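Local coordinates for AbiEi antitoxin C-terminal domain-containing protein (Mycobacterium tuberculosis, PDB 1ZEL), which is of unknown function but carries a winged helix-turn-helix region and an AbiEi-type antitoxin region, and probably binds DNA, at residues Met259-Thr265 and Gln282-Val288; Arg59-Trp63 and Trp73-Pro78. All coordinates share one frame; numbering follows the deposited sequence.

In the fold
Contact 2 comes first in the sequence and is complete long before contact 1 begins. It joins the end of helix 51-61 to the end of strand 72-75, within the N-terminal group of helices and a small antiparallel sheet (33-34, 72-75, 64-66) that fits the winged-helix description. Contact 1 pairs strands 262-264 and 283-285 of a separate mixed sheet, completed by 276-278, near the C-terminus. Their centres are about 50 Å apart and their nearest atoms about 36 Å, the two flanking the middle of the chain. Sharing no helix or sheet, they report on the two ends of an elongated molecule, the probable DNA-binding end and the C-terminal one.

Contact 1 of 2, residues Met259-Thr265 and Gln282-Val288; sequences MPVTRFT and QLVDELV
Backbone hydrogen bonds join Met259-Thr265 to Gln282-Val288 as parallel strands: Thr262 N donates to Gln282 O (2.9 Å), Val284 N to Thr262 O (2.8 Å), Phe264 N to Val284 O (2.8 Å) and Glu286 N to Phe264 O (2.9 Å). The last is the most bent, at 148°, where the second strand ends.

Apolar contacts gather on the face bearing Thr262, Leu283 and Phe264. A chi1 of -155° swings the Phe264 ring away from the backbone N, bringing CD2 and CE2 against Leu287 CD2, while Val288 CG2 stands over the ring centre in a CH-pi contact, 4.3 Å from the centroid. Val284, on the opposite face, meets Val261 CG1 with its CG2, beside Trp277.

Among charged groups, one of two Arg263 conformers places NE 3.5 Å from Glu286 OE2, a long and doubtful salt bridge with planes 47° apart; Glu286 OE1 hydrogen-bonds His268 ND1. Asp285 OD1 accepts Leu287 N from above the carboxylate plane, an Asx turn, and Val288 N through its syn lone pair (2.8 Å), the wider Asx motif. Its OD2 hydrogen-bonds Tyr236 OH and Val289 N. Four hydrogen bonds on a buried carboxylate probably stabilise its negative charge and fix the strand-to-helix junction.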
loop_
_atom_site.group_PDB
_atom_site.type_symbol
_atom_site.label_atom_id
_atom_site.label_comp_id
_atom_site.label_asym_id
_atom_site.label_seq_id
_atom_site.Cartn_x
_atom_site.Cartn_y
_atom_site.Cartn_z
ATOM N N MET A 259 6.293 -23.667 -22.154
ATOM C CA MET A 259 6.206 -22.253 -21.919
ATOM C C MET A 259 5.513 -21.593 -23.096
ATOM O O MET A 259 6.161 -21.256 -24.080
ATOM C CB MET A 259 7.625 -21.718 -21.756
ATOM C CG MET A 259 7.732 -20.453 -21.001
ATOM S SD MET A 259 9.323 -20.326 -20.181
ATOM C CE MET A 259 10.400 -20.056 -21.567
ATOM N N PRO A 260 4.182 -21.424 -23.012
ATOM C CA PRO A 260 3.446 -20.630 -24.013
ATOM C C PRO A 260 4.029 -19.225 -24.129
ATOM O O PRO A 260 4.664 -18.754 -23.187
ATOM C CB PRO A 260 2.028 -20.571 -23.421
ATOM C CG PRO A 260 1.928 -21.870 -22.636
ATOM C CD PRO A 260 3.279 -21.979 -21.988
ATOM N N VAL A 261 3.817 -18.552 -25.259
ATOM C CA VAL A 261 4.301 -17.165 -25.374
ATOM C C VAL A 261 3.417 -16.287 -24.487
ATOM O O VAL A 261 2.203 -16.467 -24.460
ATOM C CB VAL A 261 4.328 -16.635 -26.835
ATOM C CG1 VAL A 261 4.709 -15.146 -26.866
ATOM C CG2 VAL A 261 5.312 -17.441 -27.679
ATOM N N THR A 262 4.020 -15.367 -23.739
ATOM C CA THR A 262 3.229 -14.471 -22.907
ATOM C C THR A 262 3.449 -13.023 -23.298
ATOM O O THR A 262 4.511 -12.683 -23.828
ATOM C CB THR A 262 3.550 -14.661 -21.391
ATOM O OG1 THR A 262 2.492 -14.084 -20.613
ATOM C CG2 THR A 262 4.872 -13.980 -21.036
ATOM N N ARG A 263 2.437 -12.182 -23.071
ATOM C CA ARG A 263 2.573 -10.746 -23.299
ATOM C C ARG A 263 2.809 -10.041 -21.975
ATOM O O ARG A 263 2.233 -10.414 -20.955
ATOM C CB ARG A 263 1.323 -10.178 -23.977
ATOM C CG ARG A 263 1.200 -10.483 -25.460
ATOM C CD ARG A 263 -0.089 -9.867 -26.031
ATOM N NE ARG A 263 -0.301 -10.173 -27.448
ATOM C CZ ARG A 263 -1.261 -10.972 -27.922
ATOM N NH1 ARG A 263 -2.120 -11.569 -27.101
ATOM N NH2 ARG A 263 -1.374 -11.165 -29.232
ATOM N N PHE A 264 3.671 -9.035 -21.998
ATOM C CA PHE A 264 3.907 -8.185 -20.855
ATOM C C PHE A 264 3.185 -6.917 -21.213
ATOM O O PHE A 264 3.663 -6.149 -22.029
ATOM C CB PHE A 264 5.405 -7.907 -20.633
ATOM C CG PHE A 264 5.741 -7.569 -19.196
ATOM C CD1 PHE A 264 6.895 -8.037 -18.607
ATOM C CD2 PHE A 264 4.867 -6.799 -18.425
ATOM C CE1 PHE A 264 7.184 -7.741 -17.265
ATOM C CE2 PHE A 264 5.148 -6.507 -17.091
ATOM C CZ PHE A 264 6.300 -6.990 -16.514
ATOM N N THR A 265 2.002 -6.734 -20.643
ATOM C CA THR A 265 1.111 -5.656 -21.046
ATOM C C THR A 265 0.125 -5.374 -19.906
ATOM O O THR A 265 -0.201 -6.273 -19.138
ATOM C CB THR A 265 0.320 -6.009 -22.346
ATOM O OG1 THR A 265 -0.384 -4.845 -22.806
ATOM C CG2 THR A 265 -0.701 -7.145 -22.107
ATOM N N GLN A 282 10.238 -16.349 -23.612
ATOM C CA GLN A 282 9.077 -16.493 -24.478
ATOM C C GLN A 282 8.085 -15.380 -24.221
ATOM O O GLN A 282 6.924 -15.617 -23.903
ATOM C CB GLN A 282 8.447 -17.899 -24.329
ATOM C CG GLN A 282 9.393 -19.051 -24.816
ATOM C CD GLN A 282 9.568 -19.043 -26.322
ATOM O OE1 GLN A 282 8.610 -19.264 -27.053
ATOM N NE2 GLN A 282 10.780 -18.757 -26.794
ATOM N N LEU A 283 8.572 -14.150 -24.356
ATOM C CA LEU A 283 7.821 -13.000 -23.924
ATOM C C LEU A 283 7.813 -11.921 -24.982
ATOM O O LEU A 283 8.860 -11.568 -25.542
ATOM C CB LEU A 283 8.450 -12.469 -22.618
ATOM C CG LEU A 283 7.775 -11.341 -21.874
ATOM C CD1 LEU A 283 8.000 -11.556 -20.418
ATOM C CD2 LEU A 283 8.349 -10.026 -22.302
ATOM N N VAL A 284 6.617 -11.402 -25.241
ATOM C CA VAL A 284 6.434 -10.210 -26.062
ATOM C C VAL A 284 6.217 -9.039 -25.080
ATOM O O VAL A 284 5.240 -9.014 -24.334
ATOM C CB VAL A 284 5.229 -10.360 -27.014
ATOM C CG1 VAL A 284 4.973 -9.054 -27.756
ATOM C CG2 VAL A 284 5.505 -11.501 -28.029
ATOM N N ASP A 285 7.158 -8.105 -25.068
ATOM C CA ASP A 285 7.102 -6.974 -24.162
ATOM C C ASP A 285 6.421 -5.783 -24.835
ATOM O O ASP A 285 6.987 -5.167 -25.727
ATOM C CB ASP A 285 8.519 -6.602 -23.687
ATOM C CG ASP A 285 8.535 -5.412 -22.719
ATOM O OD1 ASP A 285 7.487 -5.104 -22.122
ATOM O OD2 ASP A 285 9.606 -4.776 -22.560
ATOM N N GLU A 286 5.206 -5.468 -24.384
ATOM C CA GLU A 286 4.449 -4.325 -24.891
ATOM C C GLU A 286 4.456 -3.167 -23.906
ATOM O O GLU A 286 3.819 -2.121 -24.121
ATOM C CB GLU A 286 3.025 -4.762 -25.207
ATOM C CG GLU A 286 3.002 -5.901 -26.193
ATOM C CD GLU A 286 1.621 -6.410 -26.533
ATOM O OE1 GLU A 286 0.626 -5.979 -25.906
ATOM O OE2 GLU A 286 1.538 -7.254 -27.454
ATOM N N LEU A 287 5.241 -3.325 -22.850
ATOM C CA LEU A 287 5.159 -2.419 -21.721
ATOM C C LEU A 287 6.482 -1.810 -21.273
ATOM O O LEU A 287 6.620 -0.603 -21.275
ATOM C CB LEU A 287 4.477 -3.122 -20.545
ATOM C CG LEU A 287 4.401 -2.432 -19.179
ATOM C CD1 LEU A 287 3.499 -1.226 -19.246
ATOM C CD2 LEU A 287 3.847 -3.456 -18.207
ATOM N N VAL A 288 7.425 -2.639 -20.849
ATOM C CA VAL A 288 8.614 -2.139 -20.183
ATOM C C VAL A 288 9.482 -1.333 -21.159
ATOM O O VAL A 288 9.644 -0.119 -20.983
ATOM C CB VAL A 288 9.379 -3.272 -19.477
ATOM C CG1 VAL A 288 10.723 -2.787 -18.934
ATOM C CG2 VAL A 288 8.521 -3.832 -18.316
#

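Contact 2 of 2, residues Arg59-Trp63 and Trp73-Pro78; sequences RRIGW and WAFIPP
Trp63 fills the tight part of the contact, its six-membered ring wedged beside Phe75 and Pro78. Trp63 CE3 lies 3.6 Å from Phe75 CE1, with the two side chains running alongside each other in the same direction. Their planes are only 17° apart, but the centroids are separated by 5.8 Å, so the rings are slid past one another and barely overlap. At the indole edge, Trp63 CZ3 comes to 3.8 Å from Pro78 CG, the proline crossing at about a right angle, and Ile76 O also lies near the ring plane, 3.2 Å from Trp63 CE3. Ile76 N also donates to Trp63 O (3.0 Å) in a nearly straight hydrogen bond of 167°.

Gly62, with phi of 111°, is the C-prime residue of a Schellman motif: Trp63 N returns to a carbonyl in the last turn of helix 51-61, and Gly62 N to Arg59 O. This ends the helix and turns the chain into strand 64-66, antiparallel to 72-75, an arrangement consistent with the helix-to-wing passage of a winged helix. Trp63 NE1 hydrogen-bonds Arg13 O, and its ring has a cation-pi partner in Arg12.

The looser side lies at Arg59, which is partly exposed and has two deposited conformers. In one of them the chain bends at its third torsion and carries NH2 to the edge of the buried Trp73 indole. Arg59 NH2 and Trp73 NE1 then stand 2.8 Å apart, too close for two donors and not a hydrogen bond, so this placement of the guanidinium is doubtful. Gln66 of strand 64-66 touches both residues.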
loop_
_atom_site.group_PDB
_atom_site.type_symbol
_atom_site.label_atom_id
_atom_site.label_comp_id
_atom_site.label_asym_id
_atom_site.label_seq_id
_atom_site.Cartn_x
_atom_site.Cartn_y
_atom_site.Cartn_z
ATOM N N ARG A 59 -18.438 16.712 14.928
ATOM C CA ARG A 59 -18.302 16.596 13.479
ATOM C C ARG A 59 -18.718 17.920 12.822
ATOM O O ARG A 59 -18.017 18.479 11.965
ATOM C CB ARG A 59 -19.232 15.470 12.992
ATOM C CG ARG A 59 -18.613 14.436 12.063
ATOM C CD ARG A 59 -19.657 13.802 11.132
ATOM N NE ARG A 59 -20.817 13.199 11.809
ATOM C CZ ARG A 59 -20.823 11.986 12.367
ATOM N NH1 ARG A 59 -21.930 11.520 12.947
ATOM N NH2 ARG A 59 -19.721 11.239 12.341
ATOM N N ARG A 60 -19.880 18.412 13.228
ATOM C CA ARG A 60 -20.436 19.620 12.648
ATOM C C ARG A 60 -19.493 20.780 12.856
ATOM O O ARG A 60 -19.237 21.550 11.932
ATOM C CB ARG A 60 -21.799 19.927 13.259
ATOM C CG ARG A 60 -22.457 21.164 12.673
ATOM C CD ARG A 60 -23.774 21.513 13.390
ATOM N NE ARG A 60 -23.575 21.993 14.767
ATOM C CZ ARG A 60 -23.162 23.219 15.099
ATOM N NH1 ARG A 60 -22.871 24.118 14.169
ATOM N NH2 ARG A 60 -23.021 23.543 16.377
ATOM N N ILE A 61 -18.940 20.889 14.054
ATOM C CA ILE A 61 -18.069 22.017 14.341
ATOM C C ILE A 61 -16.613 21.802 13.933
ATOM O O ILE A 61 -15.838 22.755 13.930
ATOM C CB ILE A 61 -18.212 22.559 15.794
ATOM C CG1 ILE A 61 -17.673 21.592 16.826
ATOM C CG2 ILE A 61 -19.659 22.909 16.101
ATOM C CD1 ILE A 61 -17.879 22.098 18.240
ATOM N N GLY A 62 -16.247 20.566 13.573
ATOM C CA GLY A 62 -15.020 20.354 12.779
ATOM C C GLY A 62 -13.871 19.676 13.484
ATOM O O GLY A 62 -12.759 19.600 12.934
ATOM N N TRP A 63 -14.133 19.179 14.696
ATOM C CA TRP A 63 -13.083 18.551 15.501
ATOM C C TRP A 63 -12.862 17.087 15.151
ATOM O O TRP A 63 -11.757 16.594 15.273
ATOM C CB TRP A 63 -13.402 18.695 17.005
ATOM C CG TRP A 63 -13.190 20.112 17.522
ATOM C CD1 TRP A 63 -14.162 21.036 17.858
ATOM C CD2 TRP A 63 -11.928 20.753 17.723
ATOM N NE1 TRP A 63 -13.558 22.215 18.282
ATOM C CE2 TRP A 63 -12.188 22.060 18.198
ATOM C CE3 TRP A 63 -10.586 20.345 17.531
ATOM C CZ2 TRP A 63 -11.157 22.970 18.489
ATOM C CZ3 TRP A 63 -9.555 21.245 17.819
ATOM C CH2 TRP A 63 -9.850 22.562 18.287
ATOM N N TRP A 73 -13.058 7.957 13.719
ATOM C CA TRP A 73 -12.987 9.355 13.350
ATOM C C TRP A 73 -11.548 9.776 13.448
ATOM O O TRP A 73 -10.772 9.174 14.186
ATOM C CB TRP A 73 -13.818 10.225 14.313
ATOM C CG TRP A 73 -15.258 10.027 14.129
ATOM C CD1 TRP A 73 -16.098 10.770 13.345
ATOM C CD2 TRP A 73 -16.037 8.996 14.704
ATOM N NE1 TRP A 73 -17.373 10.248 13.399
ATOM C CE2 TRP A 73 -17.361 9.149 14.217
ATOM C CE3 TRP A 73 -15.753 7.947 15.584
ATOM C CZ2 TRP A 73 -18.411 8.301 14.607
ATOM C CZ3 TRP A 73 -16.796 7.089 15.953
ATOM C CH2 TRP A 73 -18.105 7.269 15.457
ATOM N N ALA A 74 -11.197 10.823 12.713
ATOM C CA ALA A 74 -9.938 11.514 12.902
ATOM C C ALA A 74 -10.172 12.786 13.719
ATOM O O ALA A 74 -11.113 13.550 13.454
ATOM C CB ALA A 74 -9.298 11.871 11.528
ATOM N N PHE A 75 -9.317 13.003 14.715
ATOM C CA PHE A 75 -9.302 14.252 15.475
ATOM C C PHE A 75 -8.390 15.232 14.743
ATOM O O PHE A 75 -7.258 14.910 14.444
ATOM C CB PHE A 75 -8.779 13.989 16.895
ATOM C CG PHE A 75 -8.635 15.232 17.749
ATOM C CD1 PHE A 75 -9.754 15.999 18.088
ATOM C CD2 PHE A 75 -7.379 15.650 18.182
ATOM C CE1 PHE A 75 -9.626 17.136 18.857
ATOM C CE2 PHE A 75 -7.236 16.774 18.968
ATOM C CZ PHE A 75 -8.381 17.524 19.316
ATOM N N ILE A 76 -8.898 16.426 14.450
ATOM C CA ILE A 76 -8.076 17.448 13.845
ATOM C C ILE A 76 -7.617 18.322 15.019
ATOM O O ILE A 76 -8.443 18.931 15.696
ATOM C CB ILE A 76 -8.860 18.292 12.798
ATOM C CG1 ILE A 76 -9.807 17.424 11.935
ATOM C CG2 ILE A 76 -7.893 19.167 11.950
ATOM C CD1 ILE A 76 -9.128 16.273 11.144
ATOM N N PRO A 77 -6.297 18.352 15.279
ATOM C CA PRO A 77 -5.775 18.977 16.465
ATOM C C PRO A 77 -5.870 20.493 16.444
ATOM O O PRO A 77 -5.848 21.093 15.369
ATOM C CB PRO A 77 -4.319 18.509 16.507
ATOM C CG PRO A 77 -4.005 18.039 15.139
ATOM C CD PRO A 77 -5.258 17.722 14.450
ATOM N N PRO A 78 -5.919 21.116 17.634
ATOM C CA PRO A 78 -5.970 22.571 17.681
ATOM C C PRO A 78 -4.839 23.188 16.864
ATOM O O PRO A 78 -3.713 22.698 16.896
ATOM C CB PRO A 78 -5.771 22.873 19.160
ATOM C CG PRO A 78 -6.374 21.660 19.833
ATOM C CD PRO A 78 -5.920 20.528 18.984
#